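Local coordinates for 7,8-dihydro-6-hydroxymethylpterin pyrophosphokinase-dihydropteroate synthase (Plasmodium falciparum, PDB 6JWS), which probably makes the pterin diphosphate from hydroxymethyldihydropterin and ATP and then condenses it with 4-aminobenzoate to give dihydropteroate, two successive steps of folate biosynthesis, at residues N396-S401 and R449-P454; Q457-E462 and A475-S480. The protein carries 1 engineered substitution. One frame throughout, in Å; residues are numbered along the deposited sequence.

Interaction 1 (N396-S401 and R449-P454)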
ATOM      1  N   ASN B 396     -22.311  19.630   7.308  1.00 19.23           N
ATOM      2  CA  ASN B 396     -22.670  20.040   8.651  1.00 22.58           C
ATOM      3  C   ASN B 396     -23.339  21.410   8.556  1.00 21.87           C
ATOM      4  O   ASN B 396     -22.681  22.400   8.247  1.00 18.68           O
ATOM      5  CB  ASN B 396     -21.442  20.098   9.562  1.00 27.57           C
ATOM      6  CG  ASN B 396     -21.740  20.660  10.940  1.00 33.20           C
ATOM      7  OD1 ASN B 396     -22.854  20.557  11.440  1.00 36.44           O
ATOM      8  ND2 ASN B 396     -20.733  21.222  11.587  1.00 41.83           N
ATOM      9  N   VAL B 397     -24.651  21.445   8.807  1.00 21.82           N
ATOM     10  CA  VAL B 397     -25.426  22.651   8.564  1.00 23.61           C
ATOM     11  C   VAL B 397     -25.002  23.759   9.535  1.00 25.09           C
ATOM     12  O   VAL B 397     -24.772  24.893   9.108  1.00 22.69           O
ATOM     13  CB  VAL B 397     -26.939  22.377   8.538  1.00 22.25           C
ATOM     14  CG1 VAL B 397     -27.738  23.674   8.361  1.00 21.49           C
ATOM     15  CG2 VAL B 397     -27.273  21.373   7.439  1.00 19.36           C
ATOM     16  N   ASN B 398     -24.820  23.403  10.811  1.00 27.21           N
ATOM     17  CA  ASN B 398     -24.259  24.309  11.800  1.00 32.90           C
ATOM     18  C   ASN B 398     -23.016  25.005  11.252  1.00 34.94           C
ATOM     19  O   ASN B 398     -22.955  26.237  11.239  1.00 34.25           O
ATOM     20  CB  ASN B 398     -23.860  23.586  13.086  1.00 41.13           C
ATOM     21  CG  ASN B 398     -24.791  23.869  14.242  1.00 51.00           C
ATOM     22  OD1 ASN B 398     -25.540  22.988  14.664  1.00 61.46           O
ATOM     23  ND2 ASN B 398     -24.746  25.086  14.765  1.00 51.16           N
ATOM     24  N   TYR B 399     -22.014  24.209  10.846  1.00 33.60           N
ATOM     25  CA  TYR B 399     -20.764  24.766  10.359  1.00 35.13           C
ATOM     26  C   TYR B 399     -21.033  25.655   9.153  1.00 33.15           C
ATOM     27  O   TYR B 399     -20.600  26.796   9.121  1.00 36.38           O
ATOM     28  CB  TYR B 399     -19.743  23.697   9.956  1.00 35.43           C
ATOM     29  CG  TYR B 399     -18.394  24.270   9.591  1.00 36.74           C
ATOM     30  CD1 TYR B 399     -17.467  24.611  10.572  1.00 40.87           C
ATOM     31  CD2 TYR B 399     -18.042  24.497   8.268  1.00 38.99           C
ATOM     32  CE1 TYR B 399     -16.226  25.150  10.253  1.00 41.83           C
ATOM     33  CE2 TYR B 399     -16.800  25.027   7.929  1.00 43.72           C
ATOM     34  CZ  TYR B 399     -15.888  25.355   8.923  1.00 44.21           C
ATOM     35  OH  TYR B 399     -14.666  25.880   8.590  1.00 47.84           O
ATOM     36  N   ASP B 400     -21.759  25.110   8.182  1.00 33.08           N
ATOM     37  CA  ASP B 400     -21.976  25.722   6.884  1.00 34.96           C
ATOM     38  C   ASP B 400     -22.621  27.105   7.026  1.00 35.57           C
ATOM     39  O   ASP B 400     -22.418  27.958   6.164  1.00 37.79           O
ATOM     40  CB  ASP B 400     -22.849  24.806   6.025  1.00 37.52           C
ATOM     41  CG  ASP B 400     -22.340  24.586   4.613  1.00 48.86           C
ATOM     42  OD1 ASP B 400     -21.251  23.955   4.469  1.00 52.97           O
ATOM     43  OD2 ASP B 400     -23.045  25.029   3.661  1.00 50.27           O
ATOM     44  N   SER B 401     -23.404  27.304   8.098  1.00 33.38           N
ATOM     45  CA  SER B 401     -24.256  28.471   8.293  1.00 38.15           C
ATOM     46  C   SER B 401     -23.601  29.490   9.227  1.00 40.40           C
ATOM     47  O   SER B 401     -23.639  30.683   8.949  1.00 42.79           O
ATOM     48  CB  SER B 401     -25.640  28.074   8.809  1.00 36.01           C
ATOM     49  OG  SER B 401     -26.468  27.597   7.754  1.00 36.91           O
ATOM     50  N   ARG B 449     -33.798  19.586  14.188  1.00 17.89           N
ATOM     51  CA  ARG B 449     -34.792  19.273  13.177  1.00 19.63           C
ATOM     52  C   ARG B 449     -34.884  20.402  12.157  1.00 20.40           C
ATOM     53  O   ARG B 449     -35.014  20.136  10.969  1.00 23.43           O
ATOM     54  CB  ARG B 449     -36.147  19.027  13.855  1.00 19.19           C
ATOM     55  CG  ARG B 449     -37.270  18.741  12.878  1.00 19.48           C
ATOM     56  CD  ARG B 449     -37.982  20.001  12.421  1.00 20.85           C
ATOM     57  NE  ARG B 449     -38.895  19.668  11.333  1.00 21.63           N
ATOM     58  CZ  ARG B 449     -39.297  20.521  10.396  1.00 21.49           C
ATOM     59  NH1 ARG B 449     -38.882  21.776  10.417  1.00 19.34           N
ATOM     60  NH2 ARG B 449     -40.105  20.099   9.438  1.00 21.03           N
ATOM     61  N   ASP B 450     -34.833  21.656  12.629  1.00 21.88           N
ATOM     62  CA  ASP B 450     -34.973  22.820  11.757  1.00 24.39           C
ATOM     63  C   ASP B 450     -33.689  23.099  10.975  1.00 24.03           C
ATOM     64  O   ASP B 450     -33.742  23.761   9.941  1.00 24.71           O
ATOM     65  CB  ASP B 450     -35.437  24.080  12.505  1.00 24.11           C
ATOM     66  CG  ASP B 450     -36.911  24.055  12.885  1.00 26.17           C
ATOM     67  OD1 ASP B 450     -37.730  23.467  12.121  1.00 26.01           O
ATOM     68  OD2 ASP B 450     -37.230  24.594  13.955  1.00 28.18           O
ATOM     69  N   LEU B 451     -32.545  22.602  11.471  1.00 22.73           N
ATOM     70  CA  LEU B 451     -31.305  22.701  10.719  1.00 21.59           C
ATOM     71  C   LEU B 451     -31.341  21.768   9.520  1.00 22.57           C
ATOM     72  O   LEU B 451     -30.988  22.217   8.426  1.00 24.54           O
ATOM     73  CB  LEU B 451     -30.089  22.424  11.601  1.00 21.96           C
ATOM     74  CG  LEU B 451     -29.700  23.570  12.531  1.00 22.91           C
ATOM     75  CD1 LEU B 451     -28.595  23.136  13.478  1.00 22.44           C
ATOM     76  CD2 LEU B 451     -29.261  24.792  11.733  1.00 22.89           C
ATOM     77  N   VAL B 452     -31.799  20.515   9.712  1.00 20.56           N
ATOM     78  CA  VAL B 452     -31.608  19.506   8.672  1.00 20.55           C
ATOM     79  C   VAL B 452     -32.854  19.283   7.818  1.00 20.06           C
ATOM     80  O   VAL B 452     -32.722  19.061   6.616  1.00 19.20           O
ATOM     81  CB  VAL B 452     -31.047  18.153   9.176  1.00 21.52           C
ATOM     82  CG1 VAL B 452     -29.680  18.310   9.810  1.00 23.20           C
ATOM     83  CG2 VAL B 452     -31.986  17.457  10.145  1.00 20.26           C
ATOM     84  N   VAL B 453     -34.049  19.224   8.422  1.00 20.89           N
ATOM     85  CA  VAL B 453     -35.182  18.802   7.605  1.00 21.85           C
ATOM     86  C   VAL B 453     -35.407  19.767   6.433  1.00 22.68           C
ATOM     87  O   VAL B 453     -35.502  19.303   5.296  1.00 24.06           O
ATOM     88  CB  VAL B 453     -36.458  18.472   8.413  1.00 23.64           C
ATOM     89  CG1 VAL B 453     -37.650  18.228   7.495  1.00 22.49           C
ATOM     90  CG2 VAL B 453     -36.253  17.253   9.317  1.00 22.22           C
ATOM     91  N   PRO B 454     -35.454  21.118   6.615  1.00 21.87           N
ATOM     92  CA  PRO B 454     -35.673  22.025   5.479  1.00 23.17           C
ATOM     93  C   PRO B 454     -34.658  21.789   4.357  1.00 23.99           C
ATOM     94  O   PRO B 454     -35.025  21.732   3.174  1.00 25.03           O
ATOM     95  CB  PRO B 454     -35.571  23.451   6.079  1.00 21.95           C
ATOM     96  CG  PRO B 454     -35.883  23.251   7.561  1.00 22.00           C
ATOM     97  CD  PRO B 454     -35.354  21.860   7.889  1.00 21.89           C
TER
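L451 illustrates how two helices can meet through one leucine lodged against V397 and N398, with no hydrogen bond between the segments. Followed outward, L451 begins at CB, which lies 4.2 Å from CG1 of V397. The torsion at CA sets CG opposite the carbonyl carbon (chi1 -76°), and the chain forks there. Branch CD2 comes within 3.9 Å of V397 CG1, whereas CD1 extends away from CA and rests against the amide end of N398. The leucine and valine side chains slide past one another in opposite directions. V397 also reaches the leucine backbone, its CG1 standing 3.6 Å from L451 O. That methyl lies opposite the valine's own N (chi1 177°).

On the second helix, R449 NH1 meets D450 OD1 at 2.7 Å, close to the guanidinium plane, in a salt bridge. R449 NH2 has a second acidic partner in E491, on helix 486-494. At the head of the first helix N396 occupies the N-cap position, and its O receives D400 N at 2.9 Å. Such a short helix following strand 390-396, packed on a longer helix, belongs to the rim of the dihydropteroate synthase TIM barrel at the C-terminal ends of its strands.

Interaction 2 (Q457-E462 and A475-S480)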
ATOM      1  N   GLN B 457     -35.496  18.636   2.541  1.00 21.92           N
ATOM      2  CA  GLN B 457     -36.717  18.881   1.783  1.00 23.96           C
ATOM      3  C   GLN B 457     -36.401  19.628   0.482  1.00 22.75           C
ATOM      4  O   GLN B 457     -36.866  19.236  -0.580  1.00 24.19           O
ATOM      5  CB  GLN B 457     -37.736  19.649   2.634  1.00 27.10           C
ATOM      6  CG  GLN B 457     -38.671  18.748   3.430  1.00 30.27           C
ATOM      7  CD  GLN B 457     -39.369  19.434   4.579  1.00 36.45           C
ATOM      8  OE1 GLN B 457     -39.026  20.547   4.991  1.00 40.92           O
ATOM      9  NE2 GLN B 457     -40.350  18.744   5.140  1.00 38.26           N
ATOM     10  N   LEU B 458     -35.600  20.693   0.563  1.00 21.40           N
ATOM     11  CA  LEU B 458     -35.188  21.453  -0.608  1.00 23.15           C
ATOM     12  C   LEU B 458     -34.354  20.573  -1.547  1.00 25.55           C
ATOM     13  O   LEU B 458     -34.530  20.623  -2.767  1.00 25.60           O
ATOM     14  CB  LEU B 458     -34.428  22.703  -0.138  1.00 23.23           C
ATOM     15  CG  LEU B 458     -33.969  23.675  -1.232  1.00 25.99           C
ATOM     16  CD1 LEU B 458     -35.134  24.133  -2.096  1.00 26.95           C
ATOM     17  CD2 LEU B 458     -33.265  24.888  -0.641  1.00 24.87           C
ATOM     18  N   PHE B 459     -33.469  19.731  -0.982  1.00 25.06           N
ATOM     19  CA  PHE B 459     -32.668  18.859  -1.828  1.00 24.70           C
ATOM     20  C   PHE B 459     -33.560  17.913  -2.630  1.00 25.56           C
ATOM     21  O   PHE B 459     -33.333  17.713  -3.826  1.00 26.93           O
ATOM     22  CB  PHE B 459     -31.628  18.059  -1.036  1.00 23.20           C
ATOM     23  CG  PHE B 459     -30.875  17.101  -1.916  1.00 22.42           C
ATOM     24  CD1 PHE B 459     -29.840  17.550  -2.721  1.00 21.64           C
ATOM     25  CD2 PHE B 459     -31.242  15.765  -1.980  1.00 22.09           C
ATOM     26  CE1 PHE B 459     -29.166  16.671  -3.558  1.00 22.82           C
ATOM     27  CE2 PHE B 459     -30.569  14.892  -2.823  1.00 22.49           C
ATOM     28  CZ  PHE B 459     -29.538  15.348  -3.615  1.00 22.31           C
ATOM     29  N   GLN B 460     -34.546  17.311  -1.952  1.00 25.09           N
ATOM     30  CA  GLN B 460     -35.467  16.368  -2.570  1.00 28.94           C
ATOM     31  C   GLN B 460     -36.175  17.068  -3.739  1.00 31.62           C
ATOM     32  O   GLN B 460     -36.266  16.522  -4.835  1.00 30.40           O
ATOM     33  CB  GLN B 460     -36.399  15.804  -1.484  1.00 28.91           C
ATOM     34  CG  GLN B 460     -37.522  14.892  -1.972  1.00 32.24           C
ATOM     35  CD  GLN B 460     -38.583  14.570  -0.935  1.00 38.06           C
ATOM     36  OE1 GLN B 460     -39.193  15.456  -0.329  1.00 38.69           O
ATOM     37  NE2 GLN B 460     -38.846  13.284  -0.729  1.00 39.34           N
ATOM     38  N   LYS B 461     -36.621  18.312  -3.505  1.00 33.58           N
ATOM     39  CA  LYS B 461     -37.367  19.088  -4.481  1.00 37.12           C
ATOM     40  C   LYS B 461     -36.497  19.387  -5.702  1.00 35.31           C
ATOM     41  O   LYS B 461     -36.924  19.152  -6.829  1.00 36.95           O
ATOM     42  CB  LYS B 461     -37.967  20.341  -3.826  1.00 39.31           C
ATOM     43  CG  LYS B 461     -38.725  21.278  -4.757  1.00 43.84           C
ATOM     44  CD  LYS B 461     -38.743  22.716  -4.261  1.00 50.80           C
ATOM     45  CE  LYS B 461     -38.463  23.738  -5.350  1.00 54.64           C
ATOM     46  NZ  LYS B 461     -37.813  24.964  -4.819  1.00 48.65           N
ATOM     47  N   GLU B 462     -35.277  19.889  -5.479  1.00 36.44           N
ATOM     48  CA  GLU B 462     -34.353  20.181  -6.566  1.00 35.90           C
ATOM     49  C   GLU B 462     -33.983  18.909  -7.333  1.00 38.86           C
ATOM     50  O   GLU B 462     -33.884  18.921  -8.560  1.00 41.39           O
ATOM     51  CB  GLU B 462     -33.095  20.893  -6.067  1.00 39.32           C
ATOM     52  CG  GLU B 462     -33.347  22.225  -5.381  1.00 49.30           C
ATOM     53  CD  GLU B 462     -33.942  23.352  -6.221  1.00 62.23           C
ATOM     54  OE1 GLU B 462     -34.941  23.111  -6.943  1.00 68.10           O
ATOM     55  OE2 GLU B 462     -33.415  24.482  -6.140  1.00 67.92           O
ATOM     56  N   ALA B 475     -28.308   8.174 -10.905  1.00 99.39           N
ATOM     57  CA  ALA B 475     -27.136   8.907 -10.445  1.00 77.54           C
ATOM     58  C   ALA B 475     -27.397   9.538  -9.072  1.00 65.55           C
ATOM     59  O   ALA B 475     -26.615  10.373  -8.609  1.00 58.67           O
ATOM     60  CB  ALA B 475     -26.728   9.934 -11.478  1.00 73.05           C
ATOM     61  N   LYS B 476     -28.490   9.118  -8.416  1.00 51.53           N
ATOM     62  CA  LYS B 476     -28.909   9.748  -7.173  1.00 45.10           C
ATOM     63  C   LYS B 476     -27.971   9.331  -6.044  1.00 39.70           C
ATOM     64  O   LYS B 476     -27.722   8.143  -5.853  1.00 37.93           O
ATOM     65  CB  LYS B 476     -30.371   9.449  -6.822  1.00 40.72           C
ATOM     66  CG  LYS B 476     -30.936  10.355  -5.735  1.00 38.15           C
ATOM     67  CD  LYS B 476     -32.375  10.060  -5.382  1.00 38.14           C
ATOM     68  CE  LYS B 476     -32.965  11.072  -4.426  1.00 39.06           C
ATOM     69  NZ  LYS B 476     -34.120  10.504  -3.692  1.00 38.41           N
ATOM     70  N   PRO B 477     -27.409  10.302  -5.287  1.00 35.83           N
ATOM     71  CA  PRO B 477     -26.565   9.986  -4.143  1.00 32.89           C
ATOM     72  C   PRO B 477     -27.435   9.425  -3.027  1.00 28.20           C
ATOM     73  O   PRO B 477     -28.613   9.745  -2.917  1.00 31.65           O
ATOM     74  CB  PRO B 477     -25.913  11.317  -3.746  1.00 33.70           C
ATOM     75  CG  PRO B 477     -26.865  12.363  -4.288  1.00 36.74           C
ATOM     76  CD  PRO B 477     -27.542  11.751  -5.501  1.00 36.92           C
ATOM     77  N   ILE B 478     -26.840   8.507  -2.273  1.00 23.85           N
ATOM     78  CA  ILE B 478     -27.414   7.968  -1.060  1.00 19.39           C
ATOM     79  C   ILE B 478     -27.298   9.072  -0.019  1.00 18.00           C
ATOM     80  O   ILE B 478     -26.305   9.805  -0.000  1.00 16.88           O
ATOM     81  CB  ILE B 478     -26.620   6.695  -0.714  1.00 18.15           C
ATOM     82  CG1 ILE B 478     -26.621   5.734  -1.911  1.00 16.99           C
ATOM     83  CG2 ILE B 478     -27.144   6.043   0.547  1.00 18.15           C
ATOM     84  CD1 ILE B 478     -25.793   4.480  -1.728  1.00 16.19           C
ATOM     85  N   ILE B 479     -28.339   9.220   0.806  1.00 17.34           N
ATOM     86  CA  ILE B 479     -28.347  10.260   1.825  1.00 15.86           C
ATOM     87  C   ILE B 479     -28.250   9.615   3.205  1.00 15.50           C
ATOM     88  O   ILE B 479     -29.090   8.795   3.588  1.00 15.36           O
ATOM     89  CB  ILE B 479     -29.593  11.170   1.711  1.00 16.49           C
ATOM     90  CG1 ILE B 479     -29.722  11.821   0.327  1.00 16.96           C
ATOM     91  CG2 ILE B 479     -29.603  12.220   2.807  1.00 15.35           C
ATOM     92  CD1 ILE B 479     -28.467  12.544  -0.115  1.00 18.03           C
ATOM     93  N   SER B 480     -27.272  10.088   3.978  1.00 14.17           N
ATOM     94  CA  SER B 480     -27.091   9.660   5.349  1.00 14.70           C
ATOM     95  C   SER B 480     -27.373  10.825   6.305  1.00 14.20           C
ATOM     96  O   SER B 480     -26.938  11.959   6.076  1.00 13.73           O
ATOM     97  CB  SER B 480     -25.673   9.134   5.506  1.00 14.69           C
ATOM     98  OG  SER B 480     -25.415   8.794   6.854  1.00 18.39           O
TER
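In the helix that turns F459 toward P477 and I479, E462 N bonds to L458 O at 2.9 Å, part of the regular backbone ladder behind the ring. The contact between the two segments is itself wholly apolar. It is an example of one aromatic ring joining a helix to the sheet: the nearest CA atoms, those of F459 and I479, are 10.3 Å apart. F459 and I479 reach toward each other across that distance; F459 does so with its CG set opposite the backbone N (chi1 176°), which throws the ring out from the helix toward the strand. Two adjacent ring atoms then do the touching. CZ lies 4.1 Å from CG of P477, the corner of the proline ring, and CE2 lies 4.2 Å from CD1 of I479. The isoleucine presents this methyl by a bend in its chain (chi2 -52°), and both partners slant across the phenylalanine side chain. All three residues are buried.

Helix 411-424 closes in beside them, bringing F419, M418 and I422 against F459 and I422 against P477 as well. Strand 478-482 itself runs between parallel strands 428-432 and 500-503, D499 OD2 accepting I479 N and S480 OG binding D430 OD1, while Q460 NE2 bonds to N495 O just past helix 486-494.

In the fold
Both interactions draw on helix 448-464, which links the parallel neighbours 428-432 and 478-482 in a beta-alpha-beta crossover of the barrel. Interaction 1 uses L451 in its first turn and interaction 2 uses F459 past its middle; the two centres are 15 Å apart, and the segments 449-454 and 457-462 nearly follow one another along the chain. Neither contact belongs to a metal or ligand site. The side chain of N398 in interaction 1 is about 11 Å from the bound pteroic acid, and that of I479 in interaction 2 about 14 Å, which places both in the barrel framework around the pterin pocket.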